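L-lysine 6-monooxygenase involved in desferrioxamine biosynthesis (PDB 5O8P) catalyses the FAD- and NADPH-dependent N-hydroxylation of cadaverine in the biosynthesis of the siderophore desferrioxamine. Local coordinates at the interface of chains A and B and the interface of chains A and C. Numbering follows the deposited sequence. Chains: chain A/B/C, L-lysine 6-monooxygenase involved in desferrioxamine biosynthesis.

Chain A meets chains B and C through different surfaces, and the centres of the C-alpha atoms of contact 1 and contact 2 lie about 31 Å apart. In contact 1 its C-terminal tail lies against strand 327-333 of chain B. In contact 2 a loop containing residues 62-71 packs on helices 77-83 and 87-93 of chain C. The two contacts share no residue, and both belong to two-fold symmetric interfaces, in which each chain gives and receives the same elements. Two such interfaces can join four copies as a dimer of dimers, in keeping with the deposited tetramer, although symmetry alone does not establish the biological oligomer.

Contact 1: the interface of chains A and B. Residues chain A 430-432; chain B 221, 300, 330-332.
A:Glu432 and B:Arg331 lie at the heart of this patch, where the C-terminal tail of chain A runs beside strand 327-333 of chain B in roughly the same direction. The contact shows how a chain end can dock beside a strand by combining a backbone bond with side-chain bonds to backbone groups. The backbone N of A:Glu432 bonds to the carbonyl O of B:Ser330 at 3.1 Å. The hydroxyl OG of A:Ser431 accepts a fairly straight bond from the amide N-H of B:Ser330, with N and OG 3.1 Å apart. With CG anti to its backbone N (chi1 -153°), A:Glu432 sends an extended chain along the strand, and its carboxylate OE1 takes the amide N of B:Arg332 at 3.1 Å. That N-H arrives from well above the carboxylate plane, 65° out of it. The same OE1 forms a rather long salt bridge to NH2 of B:Arg331, at 3.6 Å, with carboxylate and guanidinium turned 58° apart rather than facing each other edge to edge.

The other terminal nitrogen of B:Arg331, NH1, bonds to the carbonyl O of A:Gln430 at 2.9 Å from above the carbonyl plane. One guanidinium thus spans the tail from A:Gln430 to A:Glu432, and its positive charge may help to anchor this chain end.

Farther out, bends at chi2 and chi3 fold the B:Arg331 chain back toward the tail. Aliphatic and aromatic carbons then flank its flat group: CB of A:Glu432 sits over the rim of one face, and CE1 of B:Phe300, within the same chain as the arginine, lies over the rim of the opposite face, 3.6 Å above the guanidinium plane of B:Arg331.

Contact 2: the interface of chains A and C. Residues chain A 62, 67-68, 71; chain C 78, 82, 87-88, 91.
A:Leu68 reaches between C:Leu87 and C:Tyr88 with its two methyl branches parted, a compact example of a loop residue packing against a helical surface. This leucine buries more surface than any other residue of the patch. Its CD2 meets CD2 of C:Leu87 at 3.7 Å, the two side chains crossing nearly at a right angle, while CD1 lies 3.7 Å from the ring carbon CE2 of C:Tyr88. The phenol end of the same tyrosine also packs against the leucine stem, with OH 3.7 Å from CB of A:Leu68. C:Leu87 has CG anti to its backbone N (chi1 176°), which points its branches from the start of helix 87-93 toward the loop; its CD2 also touches the carbonyl O of A:Thr67.

Beside this contact, A:Pro71 lies on helix 77-83. Its CB packs at 3.8 Å against CB of C:Leu78, and its CD rests on the aliphatic stem of C:Lys82. The terminal amine NZ of that lysine donates a hydrogen bond to the carbonyl O of A:Leu68 at 3.1 Å. The donor is tilted 23° from the carbonyl plane. This bond ties the backbone of the residue whose side chain makes the apolar contact.

The side around A:Met62 appears somewhat looser. C:Leu78 divides its methyls here, CD1 toward CG2 of A:Thr67 and CD2 toward CG of A:Met62, the latter pair 4.1 Å apart. Beyond them, bends at chi2 and chi3 carry the terminal methyl CE of A:Met62 to 4.0 Å from CA of C:Tyr91.

Contact 1: the interface of chains A and B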
# COMPACT_ATOMS: atom_id res chain seq x y z
N GLN A 430 -23.99 22.79 17.21
CA GLN A 430 -23.28 23.99 17.64
C GLN A 430 -23.58 25.15 16.70
O GLN A 430 -23.06 25.19 15.57
CB GLN A 430 -21.78 23.74 17.70
CG GLN A 430 -20.96 24.96 18.11
CD GLN A 430 -19.47 24.68 18.06
OE1 GLN A 430 -18.99 23.69 18.63
NE2 GLN A 430 -18.73 25.56 17.38
N SER A 431 -24.38 26.11 17.16
CA SER A 431 -24.72 27.30 16.36
C SER A 431 -23.54 28.25 16.21
O SER A 431 -22.59 28.22 17.01
CB SER A 431 -25.93 28.03 16.94
OG SER A 431 -27.11 27.29 16.74
N GLU A 432 -23.57 29.04 15.14
CA GLU A 432 -22.55 30.05 14.89
C GLU A 432 -22.98 31.35 15.57
O GLU A 432 -24.08 31.84 15.31
CB GLU A 432 -22.34 30.24 13.38
CG GLU A 432 -20.94 30.73 13.04
CD GLU A 432 -20.66 30.80 11.55
OE1 GLU A 432 -20.81 29.77 10.85
OE2 GLU A 432 -20.26 31.89 11.08
N GLN B 221 -12.86 30.40 4.96
CA GLN B 221 -13.33 29.35 5.85
C GLN B 221 -13.89 28.26 4.94
O GLN B 221 -14.57 28.55 3.94
CB GLN B 221 -14.42 29.86 6.79
CG GLN B 221 -15.01 28.80 7.69
CD GLN B 221 -15.94 29.37 8.74
OE1 GLN B 221 -17.13 29.57 8.50
NE2 GLN B 221 -15.41 29.61 9.92
N PHE B 300 -19.47 19.04 10.19
CA PHE B 300 -20.59 18.48 10.95
C PHE B 300 -21.16 17.23 10.29
O PHE B 300 -21.04 17.05 9.10
CB PHE B 300 -21.68 19.53 11.09
CG PHE B 300 -21.28 20.69 11.94
CD1 PHE B 300 -20.66 21.79 11.37
CD2 PHE B 300 -21.50 20.67 13.31
CE1 PHE B 300 -20.28 22.88 12.16
CE2 PHE B 300 -21.12 21.75 14.10
CZ PHE B 300 -20.50 22.85 13.53
N SER B 330 -27.91 26.62 13.85
CA SER B 330 -27.71 27.42 12.63
C SER B 330 -26.22 27.59 12.33
O SER B 330 -25.39 27.51 13.23
CB SER B 330 -28.40 28.79 12.75
OG SER B 330 -27.79 29.57 13.76
N ARG B 331 -25.92 27.82 11.06
CA ARG B 331 -24.56 28.02 10.58
C ARG B 331 -24.61 29.06 9.47
O ARG B 331 -25.64 29.20 8.81
CB ARG B 331 -23.98 26.72 10.01
CG ARG B 331 -23.67 25.57 10.97
CD ARG B 331 -22.86 25.91 12.19
NE ARG B 331 -21.49 26.30 11.91
CZ ARG B 331 -20.61 26.62 12.85
NH1 ARG B 331 -20.94 26.58 14.15
NH2 ARG B 331 -19.36 26.93 12.51
N ARG B 332 -23.51 29.77 9.26
CA ARG B 332 -23.46 30.82 8.24
C ARG B 332 -22.42 30.55 7.20
O ARG B 332 -21.41 29.95 7.50
CB ARG B 332 -23.18 32.17 8.88
CG ARG B 332 -24.41 32.84 9.46
CD ARG B 332 -24.05 33.80 10.56
NE ARG B 332 -24.87 35.02 10.55
CZ ARG B 332 -26.15 35.07 10.92
NH1 ARG B 332 -26.82 33.98 11.32
NH2 ARG B 332 -26.77 36.25 10.88

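Contact 2: the interface of chains A and C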
# COMPACT_ATOMS: atom_id res chain seq x y z
N MET A 62 1.99 3.14 19.61
CA MET A 62 1.81 4.25 20.55
C MET A 62 0.66 4.00 21.53
O MET A 62 0.61 4.63 22.58
CB MET A 62 1.55 5.57 19.82
CG MET A 62 2.72 6.06 18.97
SD MET A 62 2.75 5.30 17.33
CE MET A 62 1.53 6.30 16.47
N THR A 67 2.51 5.60 26.53
CA THR A 67 2.92 6.64 25.57
C THR A 67 1.88 7.75 25.29
O THR A 67 2.27 8.90 25.12
CB THR A 67 3.43 6.02 24.24
OG1 THR A 67 4.61 5.25 24.47
CG2 THR A 67 3.80 7.06 23.22
N LEU A 68 0.58 7.46 25.25
CA LEU A 68 -0.41 8.51 24.95
C LEU A 68 -0.66 9.45 26.12
O LEU A 68 -1.28 10.49 25.95
CB LEU A 68 -1.73 7.93 24.43
CG LEU A 68 -1.64 7.23 23.05
CD1 LEU A 68 -2.98 6.68 22.62
CD2 LEU A 68 -1.06 8.11 21.97
N PRO A 71 5.04 9.80 26.84
CA PRO A 71 6.06 9.14 26.02
C PRO A 71 7.42 8.97 26.68
O PRO A 71 8.18 8.13 26.24
CB PRO A 71 6.20 10.07 24.82
CG PRO A 71 4.91 10.80 24.74
CD PRO A 71 4.46 10.97 26.16
N LEU C 78 7.86 11.97 19.96
CA LEU C 78 6.60 11.60 20.59
C LEU C 78 6.26 12.50 21.76
O LEU C 78 5.09 12.88 21.94
CB LEU C 78 6.59 10.12 21.01
CG LEU C 78 6.40 9.16 19.83
CD1 LEU C 78 6.48 7.73 20.29
CD2 LEU C 78 5.07 9.38 19.10
N LYS C 82 3.21 15.28 22.25
CA LYS C 82 2.38 15.27 23.45
C LYS C 82 2.25 16.66 24.09
O LYS C 82 1.15 17.08 24.47
CB LYS C 82 2.94 14.27 24.46
CG LYS C 82 2.18 14.15 25.78
CD LYS C 82 0.72 13.87 25.55
CE LYS C 82 0.03 13.51 26.83
NZ LYS C 82 -1.44 13.54 26.60
N LEU C 87 -0.77 14.66 20.02
CA LEU C 87 -0.27 13.31 19.83
C LEU C 87 -1.36 12.40 19.30
O LEU C 87 -1.06 11.49 18.52
CB LEU C 87 0.32 12.75 21.13
CG LEU C 87 0.81 11.30 21.13
CD1 LEU C 87 1.93 11.07 20.13
CD2 LEU C 87 1.29 10.94 22.51
N TYR C 88 -2.61 12.63 19.68
CA TYR C 88 -3.69 11.78 19.18
C TYR C 88 -3.92 11.99 17.68
O TYR C 88 -4.27 11.05 16.96
CB TYR C 88 -5.00 11.97 19.93
CG TYR C 88 -4.98 11.36 21.30
CD1 TYR C 88 -4.49 12.07 22.39
CD2 TYR C 88 -5.43 10.06 21.52
CE1 TYR C 88 -4.45 11.51 23.66
CE2 TYR C 88 -5.41 9.50 22.80
CZ TYR C 88 -4.92 10.23 23.87
OH TYR C 88 -4.86 9.72 25.14
N TYR C 91 -1.29 10.08 15.95
CA TYR C 91 -1.66 8.66 16.06
C TYR C 91 -2.63 8.28 14.98
O TYR C 91 -2.44 7.27 14.32
CB TYR C 91 -2.23 8.40 17.47
CG TYR C 91 -2.95 7.10 17.77
CD1 TYR C 91 -4.33 7.02 17.71
CD2 TYR C 91 -2.25 6.00 18.27
CE1 TYR C 91 -5.01 5.86 18.06
CE2 TYR C 91 -2.92 4.82 18.63
CZ TYR C 91 -4.30 4.76 18.53
OH TYR C 91 -4.96 3.61 18.89